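Local coordinates for uncharacterized protein (PDB 4DQA), which is of unknown function but probably binds carbohydrate, pairing an N-terminal beta-sandwich domain of the DUF1735 type with a concanavalin A-like lectin/glucanase domain, at residues Met27-Leu31 against Tyr130-Ser134; Val43-Val49 against Met113-Ser119; Asn65-Leu69 against Ser108-Pro112; Leu312-Tyr316 against Lys330-Ile336. One frame throughout, in Å; residues are numbered along the deposited sequence.

Interaction 1: residues Met27-Leu31 against Tyr130-Ser134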
loop_
_atom_site.group_PDB
_atom_site.type_symbol
_atom_site.label_atom_id
_atom_site.label_comp_id
_atom_site.label_asym_id
_atom_site.label_seq_id
_atom_site.Cartn_x
_atom_site.Cartn_y
_atom_site.Cartn_z
HETATM N N MSE A 27 15.468 17.185 -9.443
HETATM C CA MSE A 27 16.839 16.771 -9.207
HETATM C C MSE A 27 17.581 16.652 -10.526
HETATM O O MSE A 27 16.963 16.523 -11.581
HETATM C CB MSE A 27 16.899 15.458 -8.432
HETATM C CG MSE A 27 16.443 14.273 -9.208
HETATM SE SE MSE A 27 17.057 12.632 -8.368
HETATM C CE MSE A 27 18.978 12.855 -8.651
ATOM N N THR A 28 18.905 16.712 -10.454
ATOM C CA THR A 28 19.733 16.591 -11.642
ATOM C C THR A 28 20.710 15.446 -11.464
ATOM O O THR A 28 21.152 15.155 -10.351
ATOM C CB THR A 28 20.531 17.883 -11.905
ATOM O OG1 THR A 28 21.328 18.198 -10.755
ATOM C CG2 THR A 28 19.595 19.031 -12.206
ATOM N N PHE A 29 21.025 14.782 -12.568
ATOM C CA PHE A 29 22.080 13.786 -12.575
ATOM C C PHE A 29 22.850 13.808 -13.896
ATOM O O PHE A 29 22.395 14.388 -14.901
ATOM C CB PHE A 29 21.507 12.383 -12.273
ATOM C CG PHE A 29 20.577 11.846 -13.334
ATOM C CD1 PHE A 29 21.067 11.107 -14.389
ATOM C CD2 PHE A 29 19.214 12.060 -13.261
ATOM C CE1 PHE A 29 20.228 10.599 -15.366
ATOM C CE2 PHE A 29 18.377 11.545 -14.236
ATOM C CZ PHE A 29 18.887 10.823 -15.286
ATOM N N ASP A 30 24.018 13.182 -13.874
ATOM C CA ASP A 30 24.955 13.186 -14.986
ATOM C C ASP A 30 24.693 11.988 -15.875
ATOM O O ASP A 30 24.438 10.879 -15.388
ATOM C CB ASP A 30 26.391 13.139 -14.463
ATOM C CG ASP A 30 26.785 14.405 -13.703
ATOM O OD1 ASP A 30 26.204 15.479 -13.969
ATOM O OD2 ASP A 30 27.682 14.321 -12.839
ATOM N N LEU A 31 24.770 12.223 -17.174
ATOM C CA LEU A 31 24.607 11.189 -18.177
ATOM C C LEU A 31 25.854 11.163 -19.046
ATOM O O LEU A 31 26.174 12.161 -19.723
ATOM C CB LEU A 31 23.376 11.473 -19.025
ATOM C CG LEU A 31 23.068 10.445 -20.101
ATOM C CD1 LEU A 31 22.728 9.121 -19.439
ATOM C CD2 LEU A 31 21.935 10.975 -20.966
ATOM N N TYR A 130 19.840 2.797 -17.067
ATOM C CA TYR A 130 18.613 2.780 -16.276
ATOM C C TYR A 130 18.803 3.548 -14.981
ATOM O O TYR A 130 19.729 3.280 -14.216
ATOM C CB TYR A 130 18.199 1.343 -15.952
ATOM C CG TYR A 130 17.937 0.467 -17.150
ATOM C CD1 TYR A 130 18.983 -0.158 -17.824
ATOM C CD2 TYR A 130 16.651 0.238 -17.598
ATOM C CE1 TYR A 130 18.757 -0.956 -18.907
ATOM C CE2 TYR A 130 16.415 -0.578 -18.677
ATOM C CZ TYR A 130 17.476 -1.157 -19.347
ATOM O OH TYR A 130 17.255 -1.971 -20.451
ATOM N N PHE A 131 17.971 4.553 -14.777
ATOM C CA PHE A 131 18.012 5.345 -13.567
ATOM C C PHE A 131 16.739 5.075 -12.784
ATOM O O PHE A 131 15.650 5.284 -13.281
ATOM C CB PHE A 131 18.134 6.818 -13.930
ATOM C CG PHE A 131 19.386 7.119 -14.718
ATOM C CD1 PHE A 131 20.587 7.405 -14.064
ATOM C CD2 PHE A 131 19.379 7.040 -16.088
ATOM C CE1 PHE A 131 21.748 7.659 -14.797
ATOM C CE2 PHE A 131 20.540 7.293 -16.825
ATOM C CZ PHE A 131 21.719 7.587 -16.173
ATOM N N PHE A 132 16.902 4.589 -11.564
ATOM C CA PHE A 132 15.779 4.156 -10.751
ATOM C C PHE A 132 15.539 5.160 -9.631
ATOM O O PHE A 132 16.476 5.732 -9.049
ATOM C CB PHE A 132 16.060 2.778 -10.179
ATOM C CG PHE A 132 16.207 1.717 -11.218
ATOM C CD1 PHE A 132 15.098 1.175 -11.824
ATOM C CD2 PHE A 132 17.453 1.247 -11.587
ATOM C CE1 PHE A 132 15.219 0.188 -12.770
ATOM C CE2 PHE A 132 17.584 0.262 -12.536
ATOM C CZ PHE A 132 16.463 -0.271 -13.137
ATOM N N PHE A 133 14.263 5.391 -9.342
ATOM C CA PHE A 133 13.867 6.370 -8.334
ATOM C C PHE A 133 12.855 5.713 -7.417
ATOM O O PHE A 133 11.828 5.204 -7.864
ATOM C CB PHE A 133 13.258 7.598 -9.003
ATOM C CG PHE A 133 14.153 8.236 -10.001
ATOM C CD1 PHE A 133 14.218 7.745 -11.306
ATOM C CD2 PHE A 133 14.965 9.306 -9.657
ATOM C CE1 PHE A 133 15.061 8.322 -12.237
ATOM C CE2 PHE A 133 15.810 9.877 -10.594
ATOM C CZ PHE A 133 15.860 9.380 -11.876
ATOM N N SER A 134 13.166 5.679 -6.128
ATOM C CA SER A 134 12.248 5.102 -5.172
ATOM C C SER A 134 11.541 6.237 -4.442
ATOM O O SER A 134 12.139 7.274 -4.126
ATOM C CB SER A 134 12.998 4.208 -4.196
ATOM O OG SER A 134 14.118 4.882 -3.645
#
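Strands 27-31 and 130-134 run nearly antiparallel, at 161°, but their axes stay 10.5 Å apart, too far for backbone pairing, so residues from two different sheets meet here almost wholly through side chains. Phe29 faces Phe131 across the gap. Its CE1 sits over the centre of the Phe131 ring, 3.2 Å above the plane, while the two ring planes are inclined by 35°, so the pair is neither a stack nor an edge-to-face contact. Phe29 reaches this place with CG between its own backbone N and carbonyl carbon (chi1 66°). Leu31 CD1 comes in at the edge of the same Phe131 ring, 3.7 Å from CZ. On the other flank Phe29 CE2 lies at the rim of Phe133, 4.1 Å from CZ. Selenomethionine Met27 bends at its last torsion and sets SE in the plane of the Phe133 ring, 3.8 Å from CE2, a Met-aromatic contact made at the edge. Leu111 touches both Phe29 and Phe133, and Phe18 of strand 15-19 packs on Met27, Phe131 and Phe133. With no hydrogen bond across it, the contact rests on apolar packing, as expected where two sheets of a beta sandwich close on a shared aromatic core.

Interaction 2: residues Val43-Val49 against Met113-Ser119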
loop_
_atom_site.group_PDB
_atom_site.type_symbol
_atom_site.label_atom_id
_atom_site.label_comp_id
_atom_site.label_asym_id
_atom_site.label_seq_id
_atom_site.Cartn_x
_atom_site.Cartn_y
_atom_site.Cartn_z
ATOM N N VAL A 43 34.068 11.389 -31.774
ATOM C CA VAL A 43 32.889 10.569 -31.960
ATOM C C VAL A 43 31.693 11.315 -31.379
ATOM O O VAL A 43 31.687 11.698 -30.199
ATOM C CB VAL A 43 33.040 9.216 -31.253
ATOM C CG1 VAL A 43 31.713 8.478 -31.146
ATOM C CG2 VAL A 43 34.075 8.369 -31.998
ATOM N N ASP A 44 30.689 11.544 -32.214
ATOM C CA ASP A 44 29.521 12.287 -31.799
ATOM C C ASP A 44 28.428 11.360 -31.306
ATOM O O ASP A 44 28.217 10.277 -31.854
ATOM C CB ASP A 44 29.006 13.131 -32.948
ATOM C CG ASP A 44 30.015 14.174 -33.377
ATOM O OD1 ASP A 44 30.492 14.907 -32.475
ATOM O OD2 ASP A 44 30.344 14.244 -34.588
ATOM N N VAL A 45 27.754 11.776 -30.242
ATOM C CA VAL A 45 26.680 10.965 -29.665
ATOM C C VAL A 45 25.461 11.810 -29.380
ATOM O O VAL A 45 25.504 13.050 -29.396
ATOM C CB VAL A 45 27.124 10.237 -28.370
ATOM C CG1 VAL A 45 28.317 9.316 -28.623
ATOM C CG2 VAL A 45 27.422 11.237 -27.240
ATOM N N SER A 46 24.343 11.144 -29.159
ATOM C CA SER A 46 23.157 11.842 -28.704
ATOM C C SER A 46 22.318 10.912 -27.866
ATOM O O SER A 46 22.580 9.707 -27.803
ATOM C CB SER A 46 22.343 12.398 -29.863
ATOM O OG SER A 46 21.702 11.351 -30.595
ATOM N N TYR A 47 21.309 11.469 -27.227
ATOM C CA TYR A 47 20.518 10.717 -26.267
ATOM C C TYR A 47 19.033 10.900 -26.474
ATOM O O TYR A 47 18.566 11.920 -26.999
ATOM C CB TYR A 47 20.889 11.153 -24.841
ATOM C CG TYR A 47 22.356 10.981 -24.525
ATOM C CD1 TYR A 47 22.862 9.729 -24.181
ATOM C CD2 TYR A 47 23.249 12.046 -24.584
ATOM C CE1 TYR A 47 24.195 9.549 -23.919
ATOM C CE2 TYR A 47 24.592 11.871 -24.303
ATOM C CZ TYR A 47 25.057 10.616 -23.973
ATOM O OH TYR A 47 26.403 10.447 -23.693
ATOM N N SER A 48 18.278 9.921 -26.005
ATOM C CA SER A 48 16.831 10.028 -26.001
ATOM C C SER A 48 16.269 9.178 -24.882
ATOM O O SER A 48 16.947 8.296 -24.360
ATOM C CB SER A 48 16.248 9.551 -27.318
ATOM O OG SER A 48 16.516 8.161 -27.512
ATOM N N VAL A 49 15.027 9.435 -24.506
ATOM C CA VAL A 49 14.347 8.552 -23.553
ATOM C C VAL A 49 13.906 7.319 -24.306
ATOM O O VAL A 49 13.324 7.402 -25.395
ATOM C CB VAL A 49 13.160 9.252 -22.924
ATOM C CG1 VAL A 49 12.386 8.300 -22.001
ATOM C CG2 VAL A 49 13.615 10.506 -22.178
HETATM N N MSE A 113 17.494 5.727 -20.445
HETATM C CA MSE A 113 18.056 6.609 -21.461
HETATM C C MSE A 113 18.825 5.809 -22.505
HETATM O O MSE A 113 19.659 4.984 -22.171
HETATM C CB MSE A 113 19.017 7.594 -20.816
HETATM C CG MSE A 113 18.426 8.473 -19.727
HETATM SE SE MSE A 113 17.075 9.679 -20.449
HETATM C CE MSE A 113 17.947 10.305 -21.997
ATOM N N ARG A 114 18.551 6.087 -23.770
ATOM C CA ARG A 114 19.233 5.457 -24.872
ATOM C C ARG A 114 20.313 6.357 -25.394
ATOM O O ARG A 114 20.131 7.567 -25.457
ATOM C CB ARG A 114 18.241 5.183 -26.000
ATOM C CG ARG A 114 18.845 4.443 -27.168
ATOM C CD ARG A 114 17.772 3.977 -28.110
ATOM N NE ARG A 114 16.978 2.857 -27.600
ATOM C CZ ARG A 114 17.262 1.573 -27.813
ATOM N NH1 ARG A 114 18.357 1.236 -28.493
ATOM N NH2 ARG A 114 16.449 0.621 -27.352
ATOM N N VAL A 115 21.441 5.764 -25.775
ATOM C CA VAL A 115 22.478 6.504 -26.488
ATOM C C VAL A 115 22.469 6.104 -27.962
ATOM O O VAL A 115 22.206 4.940 -28.324
ATOM C CB VAL A 115 23.891 6.323 -25.844
ATOM C CG1 VAL A 115 24.340 4.863 -25.904
ATOM C CG2 VAL A 115 24.925 7.228 -26.515
ATOM N N HIS A 116 22.769 7.080 -28.814
ATOM C CA HIS A 116 22.834 6.957 -30.255
ATOM C C HIS A 116 24.170 7.564 -30.700
ATOM O O HIS A 116 24.778 8.365 -29.970
ATOM C CB HIS A 116 21.728 7.788 -30.923
ATOM C CG HIS A 116 20.356 7.562 -30.387
ATOM N ND1 HIS A 116 19.553 6.515 -30.780
ATOM C CD2 HIS A 116 19.640 8.262 -29.476
ATOM C CE1 HIS A 116 18.409 6.572 -30.122
ATOM N NE2 HIS A 116 18.425 7.640 -29.347
ATOM N N SER A 117 24.617 7.240 -31.912
ATOM C CA SER A 117 25.780 7.903 -32.455
ATOM C C SER A 117 25.646 8.067 -33.955
ATOM O O SER A 117 25.225 7.147 -34.646
ATOM C CB SER A 117 27.065 7.111 -32.159
ATOM O OG SER A 117 28.218 7.749 -32.712
ATOM N N SER A 118 26.007 9.246 -34.436
ATOM C CA SER A 118 26.058 9.478 -35.869
ATOM C C SER A 118 27.425 9.128 -36.445
ATOM O O SER A 118 27.640 9.217 -37.662
ATOM C CB SER A 118 25.698 10.934 -36.180
ATOM O OG SER A 118 26.609 11.844 -35.553
ATOM N N SER A 119 28.362 8.730 -35.589
ATOM C CA SER A 119 29.745 8.460 -35.978
ATOM C C SER A 119 30.046 6.977 -36.061
ATOM O O SER A 119 30.746 6.523 -36.987
ATOM C CB SER A 119 30.724 9.069 -34.956
ATOM O OG SER A 119 30.691 10.478 -34.951
HETATM O O HOH W 1 28.905 12.432 -37.005
#
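This is an antiparallel pairing of neighbouring strands, 43-49 and the far end of 107-117, in the mixed sheet of the N-terminal domain. Ser46 with His116 and Ser48 with Arg114 form hydrogen-bonded pairs (His116 N to Ser46 O 2.8 Å, Ser48 N to Arg114 O 3.0 Å); Tyr47 with Val115 and Val49 with Met113 are non-hydrogen-bonded pairs. On the face carrying Tyr47, Val115 CG2 lies 3.6 Å from Tyr47 CE1, the two side chains running side by side, and Tyr47 OH is bonded to Ser33 OG in the opposing sheet. Selenomethionine Met113 bends twice (chi2 -65°, chi3 -45°), bringing CE back to 3.3 Å from Ser48 O. On the other face Ser48 OG and His116 NE2 are hydrogen-bonded at 2.7 Å. Beyond the regular pairing, serines take over. Ser117 OG donates to Asp44 O at 2.7 Å and accepts from Ser119 N in an ST turn, while Asp44 N gives an almost straight bond (175°) to Ser119 OG at 2.9 Å. Hydroxyls thus stand in for backbone partners here, and the pairing turns a mainly apolar face, with Tyr47 and Val115, toward the opposing sheet and keeps a polar, partly exposed one with Ser48 and His116.

Interaction 3: residues Asn65-Leu69 against Ser108-Pro112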
loop_
_atom_site.group_PDB
_atom_site.type_symbol
_atom_site.label_atom_id
_atom_site.label_comp_id
_atom_site.label_asym_id
_atom_site.label_seq_id
_atom_site.Cartn_x
_atom_site.Cartn_y
_atom_site.Cartn_z
ATOM N N ASN A 65 8.662 -4.177 -10.809
ATOM C CA ASN A 65 7.420 -3.431 -10.957
ATOM C C ASN A 65 7.677 -1.955 -11.195
ATOM O O ASN A 65 6.899 -1.091 -10.798
ATOM C CB ASN A 65 6.538 -3.612 -9.719
ATOM C CG ASN A 65 5.119 -3.984 -10.080
ATOM O OD1 ASN A 65 4.603 -5.015 -9.644
ATOM N ND2 ASN A 65 4.480 -3.151 -10.903
ATOM N N TYR A 66 8.767 -1.658 -11.895
ATOM C CA TYR A 66 9.088 -0.262 -12.160
ATOM C C TYR A 66 8.089 0.429 -13.089
ATOM O O TYR A 66 7.633 -0.133 -14.090
ATOM C CB TYR A 66 10.506 -0.112 -12.726
ATOM C CG TYR A 66 11.567 -0.542 -11.747
ATOM C CD1 TYR A 66 11.899 0.250 -10.644
ATOM C CD2 TYR A 66 12.226 -1.747 -11.903
ATOM C CE1 TYR A 66 12.861 -0.153 -9.750
ATOM C CE2 TYR A 66 13.183 -2.158 -11.011
ATOM C CZ TYR A 66 13.503 -1.359 -9.937
ATOM O OH TYR A 66 14.468 -1.773 -9.051
ATOM N N GLU A 67 7.756 1.664 -12.722
ATOM C CA GLU A 67 6.909 2.539 -13.518
ATOM C C GLU A 67 7.763 3.540 -14.290
ATOM O O GLU A 67 8.660 4.134 -13.731
ATOM C CB GLU A 67 5.972 3.311 -12.585
ATOM C CG GLU A 67 4.739 2.543 -12.148
ATOM C CD GLU A 67 3.513 2.996 -12.904
ATOM O OE1 GLU A 67 3.433 2.707 -14.113
ATOM O OE2 GLU A 67 2.649 3.665 -12.298
HETATM N N MSE A 68 7.465 3.731 -15.561
HETATM C CA MSE A 68 8.154 4.689 -16.374
HETATM C C MSE A 68 7.802 6.118 -15.972
HETATM O O MSE A 68 6.649 6.438 -15.727
HETATM C CB MSE A 68 7.719 4.409 -17.805
HETATM C CG MSE A 68 8.232 5.352 -18.788
HETATM SE SE MSE A 68 9.780 4.626 -19.660
HETATM C CE MSE A 68 9.964 6.077 -20.742
ATOM N N LEU A 69 8.802 6.975 -15.872
ATOM C CA LEU A 69 8.558 8.392 -15.649
ATOM C C LEU A 69 8.026 8.988 -16.948
ATOM O O LEU A 69 8.301 8.463 -18.019
ATOM C CB LEU A 69 9.861 9.095 -15.283
ATOM C CG LEU A 69 10.418 8.855 -13.887
ATOM C CD1 LEU A 69 11.764 9.515 -13.746
ATOM C CD2 LEU A 69 9.462 9.399 -12.868
ATOM N N SER A 108 8.076 2.401 -7.422
ATOM C CA SER A 108 9.435 2.626 -7.850
ATOM C C SER A 108 9.389 2.984 -9.328
ATOM O O SER A 108 8.604 2.441 -10.082
ATOM C CB SER A 108 10.314 1.414 -7.531
ATOM O OG SER A 108 10.444 1.255 -6.119
ATOM N N TYR A 109 10.196 3.967 -9.696
ATOM C CA TYR A 109 10.142 4.551 -11.032
ATOM C C TYR A 109 11.456 4.370 -11.750
ATOM O O TYR A 109 12.504 4.166 -11.120
ATOM C CB TYR A 109 9.826 6.051 -10.931
ATOM C CG TYR A 109 8.482 6.324 -10.319
ATOM C CD1 TYR A 109 7.339 6.379 -11.107
ATOM C CD2 TYR A 109 8.346 6.474 -8.955
ATOM C CE1 TYR A 109 6.097 6.613 -10.538
ATOM C CE2 TYR A 109 7.119 6.708 -8.380
ATOM C CZ TYR A 109 5.999 6.757 -9.181
ATOM O OH TYR A 109 4.777 6.981 -8.613
ATOM N N VAL A 110 11.409 4.442 -13.071
ATOM C CA VAL A 110 12.624 4.313 -13.854
ATOM C C VAL A 110 12.598 5.281 -15.017
ATOM O O VAL A 110 11.549 5.567 -15.606
ATOM C CB VAL A 110 12.809 2.860 -14.349
ATOM C CG1 VAL A 110 11.605 2.424 -15.177
ATOM C CG2 VAL A 110 14.116 2.687 -15.137
ATOM N N LEU A 111 13.775 5.780 -15.342
ATOM C CA LEU A 111 13.991 6.557 -16.549
ATOM C C LEU A 111 15.080 5.836 -17.337
ATOM O O LEU A 111 16.240 5.822 -16.919
ATOM C CB LEU A 111 14.444 7.981 -16.200
ATOM C CG LEU A 111 14.788 8.851 -17.410
ATOM C CD1 LEU A 111 13.563 9.087 -18.243
ATOM C CD2 LEU A 111 15.392 10.182 -16.965
ATOM N N PRO A 112 14.722 5.230 -18.474
ATOM C CA PRO A 112 15.711 4.548 -19.299
ATOM C C PRO A 112 16.189 5.488 -20.380
ATOM O O PRO A 112 15.355 6.030 -21.099
ATOM C CB PRO A 112 14.924 3.381 -19.895
ATOM C CG PRO A 112 13.517 3.900 -20.006
ATOM C CD PRO A 112 13.344 4.923 -18.894
HETATM O O HOH W 2 6.491 0.305 -8.376
HETATM O O HOH W 3 2.160 6.203 -10.402
#
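A short parallel beta pairing joins residues 67-68 to strand 107-117 in the mixed sheet of the N-terminal domain, just after helix 52-62. Glu67 is paired with Tyr109 and Met68 with Val110. Three backbone hydrogen bonds alternate between the chains in the parallel pattern: Glu67 N to Ser108 O at 2.9 Å and nearly straight (171°), Val110 N to Glu67 O at 2.8 Å, and Leu69 N to Val110 O at 3.1 Å. Glu67 therefore uses both its N-H and its carbonyl on the same neighbour.

The apolar contacts fall on two faces. On that of Met68 and Val110, Tyr66 packs its CB on Val110 CG1 while CD1 and CE1 of its ring approach Ser108 CB obliquely; the ring also meets Phe132. Selenomethionine Met68 sends CG anti to its backbone N (chi1 175°) and, bending at chi2, lays SE across Pro112, 3.7 Å from CD. Val55 of helix 52-62 covers Met68, Val110 and Pro112. On the face of Glu67 and Tyr109, Glu67 CB rests 3.7 Å from Tyr109 CD1, and the hydroxyl of this tyrosine bonds Lys104 O. Leu69, leaving the strand, splits its two methyls between neighbours: CD2 goes to Tyr109 CB, and CD1 meets Leu111 CB at 3.9 Å.

Water also links the two segments. One molecule bridges the backbones at the start of the pairing, donating to Asn65 O at 2.8 Å and accepting from Ser108 N at 2.8 Å.

Interaction 4: residues Leu312-Tyr316 against Lys330-Ile336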
loop_
_atom_site.group_PDB
_atom_site.type_symbol
_atom_site.label_atom_id
_atom_site.label_comp_id
_atom_site.label_asym_id
_atom_site.label_seq_id
_atom_site.Cartn_x
_atom_site.Cartn_y
_atom_site.Cartn_z
ATOM N N LEU A 312 -13.863 -3.444 -3.208
ATOM C CA LEU A 312 -13.605 -2.708 -1.989
ATOM C C LEU A 312 -14.903 -2.017 -1.574
ATOM O O LEU A 312 -15.365 -1.090 -2.246
ATOM C CB LEU A 312 -12.510 -1.703 -2.214
ATOM C CG LEU A 312 -12.031 -0.895 -1.033
ATOM C CD1 LEU A 312 -11.501 -1.776 0.126
ATOM C CD2 LEU A 312 -10.947 0.088 -1.496
ATOM N N ALA A 313 -15.516 -2.532 -0.515
ATOM C CA ALA A 313 -16.831 -2.061 -0.080
ATOM C C ALA A 313 -16.773 -0.903 0.908
ATOM O O ALA A 313 -17.739 -0.153 1.069
ATOM C CB ALA A 313 -17.643 -3.228 0.518
ATOM N N LEU A 314 -15.640 -0.763 1.595
ATOM C CA LEU A 314 -15.475 0.261 2.614
ATOM C C LEU A 314 -13.992 0.494 2.798
ATOM O O LEU A 314 -13.219 -0.466 2.847
ATOM C CB LEU A 314 -16.060 -0.216 3.936
ATOM C CG LEU A 314 -15.932 0.797 5.074
ATOM C CD1 LEU A 314 -16.894 1.940 4.799
ATOM C CD2 LEU A 314 -16.173 0.172 6.434
ATOM N N TYR A 315 -13.587 1.750 2.906
ATOM C CA TYR A 315 -12.169 2.087 3.118
ATOM C C TYR A 315 -12.039 3.347 3.923
ATOM O O TYR A 315 -12.392 4.424 3.454
ATOM C CB TYR A 315 -11.516 2.279 1.749
ATOM C CG TYR A 315 -9.998 2.427 1.718
ATOM C CD1 TYR A 315 -9.191 2.128 2.812
ATOM C CD2 TYR A 315 -9.396 2.852 0.552
ATOM C CE1 TYR A 315 -7.789 2.255 2.731
ATOM C CE2 TYR A 315 -8.031 2.996 0.464
ATOM C CZ TYR A 315 -7.229 2.654 1.534
ATOM O OH TYR A 315 -5.873 2.813 1.390
ATOM N N TYR A 316 -11.498 3.231 5.134
ATOM C CA TYR A 316 -11.126 4.388 5.908
ATOM C C TYR A 316 -9.625 4.371 6.135
ATOM O O TYR A 316 -9.109 3.534 6.891
ATOM C CB TYR A 316 -11.835 4.397 7.271
ATOM C CG TYR A 316 -13.308 4.740 7.206
ATOM C CD1 TYR A 316 -13.720 6.017 6.837
ATOM C CD2 TYR A 316 -14.285 3.790 7.474
ATOM C CE1 TYR A 316 -15.066 6.338 6.767
ATOM C CE2 TYR A 316 -15.626 4.098 7.427
ATOM C CZ TYR A 316 -16.022 5.379 7.049
ATOM O OH TYR A 316 -17.353 5.714 6.980
ATOM N N LYS A 330 -17.021 10.250 5.787
ATOM C CA LYS A 330 -17.195 9.715 4.445
ATOM C C LYS A 330 -15.990 8.876 4.076
ATOM O O LYS A 330 -14.866 9.334 4.170
ATOM C CB LYS A 330 -17.349 10.860 3.452
ATOM C CG LYS A 330 -18.437 11.831 3.855
ATOM C CD LYS A 330 -18.592 12.967 2.847
ATOM C CE LYS A 330 -18.964 12.458 1.465
ATOM N NZ LYS A 330 -20.383 12.015 1.390
ATOM N N ASP A 331 -16.236 7.637 3.658
ATOM C CA ASP A 331 -15.117 6.765 3.358
ATOM C C ASP A 331 -14.464 7.134 2.025
ATOM O O ASP A 331 -14.972 7.967 1.242
ATOM C CB ASP A 331 -15.550 5.300 3.403
ATOM C CG ASP A 331 -15.948 4.776 2.062
ATOM O OD1 ASP A 331 -16.794 5.429 1.396
ATOM O OD2 ASP A 331 -15.423 3.700 1.657
ATOM N N ALA A 332 -13.311 6.516 1.795
ATOM C CA ALA A 332 -12.460 6.799 0.637
ATOM C C ALA A 332 -13.012 6.299 -0.680
ATOM O O ALA A 332 -12.712 6.890 -1.711
ATOM C CB ALA A 332 -11.093 6.228 0.878
ATOM N N THR A 333 -13.839 5.255 -0.655
ATOM C CA THR A 333 -14.469 4.786 -1.896
ATOM C C THR A 333 -15.540 5.734 -2.406
ATOM O O THR A 333 -15.960 5.659 -3.554
ATOM C CB THR A 333 -15.116 3.403 -1.782
ATOM O OG1 THR A 333 -16.269 3.462 -0.924
ATOM C CG2 THR A 333 -14.121 2.335 -1.288
ATOM N N GLY A 334 -16.022 6.605 -1.526
ATOM C CA GLY A 334 -17.178 7.420 -1.879
ATOM C C GLY A 334 -18.499 6.684 -1.750
ATOM O O GLY A 334 -19.545 7.230 -2.122
ATOM N N ARG A 335 -18.474 5.453 -1.245
ATOM C CA ARG A 335 -19.694 4.638 -1.199
ATOM C C ARG A 335 -20.419 4.702 0.140
ATOM O O ARG A 335 -21.646 4.480 0.187
ATOM C CB ARG A 335 -19.390 3.172 -1.515
ATOM C CG ARG A 335 -18.873 2.985 -2.911
ATOM C CD ARG A 335 -18.351 1.575 -3.139
ATOM N NE ARG A 335 -19.381 0.538 -3.033
ATOM C CZ ARG A 335 -20.226 0.206 -3.997
ATOM N NH1 ARG A 335 -20.198 0.839 -5.155
ATOM N NH2 ARG A 335 -21.119 -0.770 -3.811
ATOM N N ILE A 336 -19.680 5.011 1.196
ATOM C CA ILE A 336 -20.180 4.876 2.568
ATOM C C ILE A 336 -20.107 6.184 3.333
ATOM O O ILE A 336 -19.049 6.790 3.449
ATOM C CB ILE A 336 -19.340 3.875 3.377
ATOM C CG1 ILE A 336 -19.340 2.488 2.732
ATOM C CG2 ILE A 336 -19.849 3.766 4.836
ATOM C CD1 ILE A 336 -20.691 1.934 2.543
HETATM O O HOH W 4 -20.026 -0.469 -0.399
#
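Asp331 and Ala332 grip the backbone of Tyr315 from both ends. Tyr315 N donates to the anti lone pair of Asp331 OD2, 3.0 Å away, and Ala332 N returns a nearly straight bond (173°) to Tyr315 O at 2.8 Å. Beside this clamp, Asp331 CB sits over one face of the Tyr316 ring, offset toward its rim and 3.8 Å from the centroid, a CH-pi contact; ring and carboxylate planes stand 75° apart. Tyr315 CD2 touches Ala332 CB, and Thr333 CG2 reaches Leu312 CG.

The carboxylate is itself held from within its own loop. Thr333 OG1 donates to the syn side of Asp331 OD2 at 2.7 Å, leaving the anti side to Tyr315. Ile336 N approaches Asp331 OD1 from above the carboxylate plane at 2.9 Å. These bonds probably stabilise the charged form. Thr333 OG1 also accepts from Arg335 N in an ST turn. A water bridges Ala313 O to Arg335 NE, lying in the guanidinium plane.

Further out, Tyr316 OH bonds Ile329 O, fixing the ring's far end, and Tyr315 OH bonds Glu285. Ala313 and Leu314 both face Val288 in a classic beta bulge. A type I turn from Asp331 to Gly334, tied by its first carboxylate, thus docks the loop on strand 312-316, which pairs with 282-289 in the antiparallel sheet of the lectin-like beta sandwich.

In the fold
From the N terminus, strand 27-35 opens interaction 1, which closes only at 130-134 and so encloses the others of the N-terminal domain. Within it, 43-49 returns to 113-119 in interaction 2, and inside that loop again 65-69 meets 108-112 in interaction 3; none cross. Interactions 2 and 3 share strand 107-117, and Val49 CG1 packs on Met68 CE between them. Interaction 1 joins the two sheets, its strand 128-135 lying beside 107-117 and Leu31 touching Tyr47. Interaction 4 follows in series, closing a short loop in the lectin-like domain; its centre is about 30 Å from that of interaction 3, without contact.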